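Local coordinates for protein DUTPase (Staphylococcus phage 11, PDB 4GV8) that probably hydrolyses dUTP to dUMP and pyrophosphate as a trimeric, magnesium-containing jelly-roll dUTPase, and probably has a second, moonlighting role, at residues Q40-I45 against N91-A96. Residues are numbered along the deposited sequence; the frame is centred on the assembly and turned at random.
With MG (magnesium ion), chain H.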
loop_
_atom_site.group_PDB
_atom_site.type_symbol
_atom_site.label_atom_id
_atom_site.label_comp_id
_atom_site.label_asym_id
_atom_site.label_seq_id
_atom_site.Cartn_x
_atom_site.Cartn_y
_atom_site.Cartn_z
ATOM N N GLN B 40 17.214 -1.309 5.776
ATOM C CA GLN B 40 16.470 -0.386 6.603
ATOM C C GLN B 40 16.527 1.075 6.123
ATOM O O GLN B 40 15.859 1.911 6.718
ATOM C CB GLN B 40 16.841 -0.560 8.077
ATOM C CG GLN B 40 16.327 -1.860 8.669
ATOM C CD GLN B 40 14.836 -2.014 8.411
ATOM O OE1 GLN B 40 14.032 -1.291 8.982
ATOM N NE2 GLN B 40 14.463 -2.957 7.540
ATOM N N GLU B 41 17.275 1.349 5.047
ATOM C CA GLU B 41 17.395 2.730 4.472
ATOM C C GLU B 41 16.212 3.158 3.622
ATOM O O GLU B 41 15.559 2.332 2.988
ATOM C CB GLU B 41 18.703 2.896 3.667
ATOM C CG GLU B 41 19.919 2.753 4.597
ATOM C CD GLU B 41 21.239 3.086 3.951
ATOM O OE1 GLU B 41 21.318 3.032 2.716
ATOM O OE2 GLU B 41 22.229 3.327 4.696
ATOM N N LYS B 42 15.957 4.464 3.637
ATOM C CA LYS B 42 14.822 5.109 2.959
ATOM C C LYS B 42 15.381 6.194 2.013
ATOM O O LYS B 42 16.373 6.814 2.294
ATOM C CB LYS B 42 13.867 5.749 3.981
ATOM C CG LYS B 42 13.132 4.727 4.853
ATOM C CD LYS B 42 12.428 5.356 6.024
ATOM C CE LYS B 42 11.456 6.447 5.565
ATOM N NZ LYS B 42 10.239 5.892 4.888
ATOM N N ALA B 43 14.738 6.345 0.867
ATOM C CA ALA B 43 15.044 7.385 -0.094
ATOM C C ALA B 43 13.782 7.702 -0.914
ATOM O O ALA B 43 12.786 6.910 -0.959
ATOM C CB ALA B 43 16.151 6.908 -1.044
ATOM N N VAL B 44 13.832 8.861 -1.569
ATOM C CA VAL B 44 12.891 9.257 -2.647
ATOM C C VAL B 44 13.760 9.265 -3.892
ATOM O O VAL B 44 14.714 10.041 -4.003
ATOM C CB VAL B 44 12.204 10.647 -2.424
ATOM C CG1 VAL B 44 11.257 11.012 -3.576
ATOM C CG2 VAL B 44 11.497 10.694 -1.051
ATOM N N ILE B 45 13.450 8.330 -4.777
ATOM C CA ILE B 45 14.129 8.147 -6.013
ATOM C C ILE B 45 13.456 9.045 -7.052
ATOM O O ILE B 45 12.215 9.016 -7.267
ATOM C CB ILE B 45 14.105 6.668 -6.508
ATOM C CG1 ILE B 45 14.579 5.699 -5.415
ATOM C CG2 ILE B 45 14.920 6.525 -7.805
ATOM C CD1 ILE B 45 15.947 5.979 -4.782
ATOM N N ASN B 91 8.911 6.774 -3.437
ATOM C CA ASN B 91 9.048 6.677 -1.992
ATOM C C ASN B 91 9.359 5.223 -1.590
ATOM O O ASN B 91 8.446 4.397 -1.508
ATOM C CB ASN B 91 7.710 7.144 -1.392
ATOM C CG ASN B 91 7.755 7.437 0.107
ATOM O OD1 ASN B 91 8.755 7.204 0.799
ATOM N ND2 ASN B 91 6.628 7.960 0.622
ATOM N N ILE B 92 10.641 4.947 -1.315
ATOM C CA ILE B 92 11.229 3.584 -1.192
ATOM C C ILE B 92 11.929 3.379 0.147
ATOM O O ILE B 92 12.364 4.342 0.764
ATOM C CB ILE B 92 12.128 3.269 -2.407
ATOM C CG1 ILE B 92 12.106 1.785 -2.743
ATOM C CG2 ILE B 92 13.566 3.802 -2.291
ATOM C CD1 ILE B 92 12.581 1.550 -4.152
ATOM N N LYS B 93 11.897 2.130 0.638
ATOM C CA LYS B 93 12.632 1.639 1.783
ATOM C C LYS B 93 13.223 0.266 1.392
ATOM O O LYS B 93 12.559 -0.551 0.725
ATOM C CB LYS B 93 11.714 1.447 2.994
ATOM C CG LYS B 93 12.439 0.821 4.177
ATOM C CD LYS B 93 11.611 0.847 5.430
ATOM C CE LYS B 93 12.383 0.266 6.603
ATOM N NZ LYS B 93 11.586 -0.021 7.830
ATOM N N ASN B 94 14.455 -0.001 1.801
ATOM C CA ASN B 94 14.950 -1.370 1.825
ATOM C C ASN B 94 14.546 -1.925 3.171
ATOM O O ASN B 94 15.146 -1.540 4.200
ATOM C CB ASN B 94 16.465 -1.380 1.615
ATOM C CG ASN B 94 17.052 -2.780 1.582
ATOM O OD1 ASN B 94 16.356 -3.722 1.903
ATOM N ND2 ASN B 94 18.390 -2.896 1.295
ATOM N N ASP B 95 13.508 -2.781 3.188
ATOM C CA ASP B 95 13.006 -3.348 4.455
ATOM C C ASP B 95 13.698 -4.679 4.905
ATOM O O ASP B 95 13.223 -5.369 5.843
ATOM C CB ASP B 95 11.478 -3.516 4.460
ATOM C CG ASP B 95 10.948 -3.537 5.852
ATOM O OD1 ASP B 95 11.610 -2.898 6.713
ATOM O OD2 ASP B 95 9.935 -4.176 6.134
ATOM N N ALA B 96 14.824 -5.027 4.266
ATOM C CA ALA B 96 15.682 -6.115 4.790
ATOM C C ALA B 96 16.231 -5.704 6.148
ATOM O O ALA B 96 16.401 -4.498 6.445
ATOM C CB ALA B 96 16.821 -6.498 3.837
HETATM MG MG MG H . 9.988 -3.937 8.580
HETATM O O HOH W 1 11.671 -2.622 9.876
HETATM O O HOH W 2 10.974 6.239 2.297
HETATM O O HOH W 3 12.016 -5.235 8.321
HETATM O O HOH W 4 9.960 -5.286 10.755
#
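Gln-40 turns its carboxamide onto the residues that follow strand 89-94. The bend at chi2 (-52°) turns CD toward Ala-96 and Asp-95. NE2 gives one straight bond to the backbone O of Ala-96 (2.7 Å) and a second to Asp-95 OD1 (3.0 Å), both acceptors in or close to the amide plane. OE1 accepts from Lys-93 NZ at 3.0 Å and from a magnesium-bound water. Lys-93 reaches this point extended, its CG anti to the backbone N (chi1 175°), and NZ also forms a salt bridge with Asp-95 OD1 (3.1 Å). That oxygen is therefore gripped from opposite faces of its carboxylate plane, which should fix the rotation of the group. Both Asp-95 oxygens reach the magnesium ion, OD2 at 2.5 Å and OD1 at 2.7 Å. Equivalent carboxylates of the second and third subunits share the ion; Lys-93 NZ is salt-bridged to Asp-95 of the second subunit, and Asp-95 OD2 accepts from Lys-93 NZ of the third subunit.

Ala-43 and Ile-92 form an antiparallel hydrogen-bonded pair. On their face Ile-92 CG2 packs 3.8 Å from Ile-45 CG1, over Leu-134. On the other face a water links Lys-42 NZ, Asn-91 OD1 and Ile-92 O; Lys-42 continues to Ser-68 O of the second subunit, and Asn-91 touches the bound nucleotide. This edge pairing in the jelly-roll thus runs from the nucleotide pocket to a magnesium site shared by the dUTPase trimer.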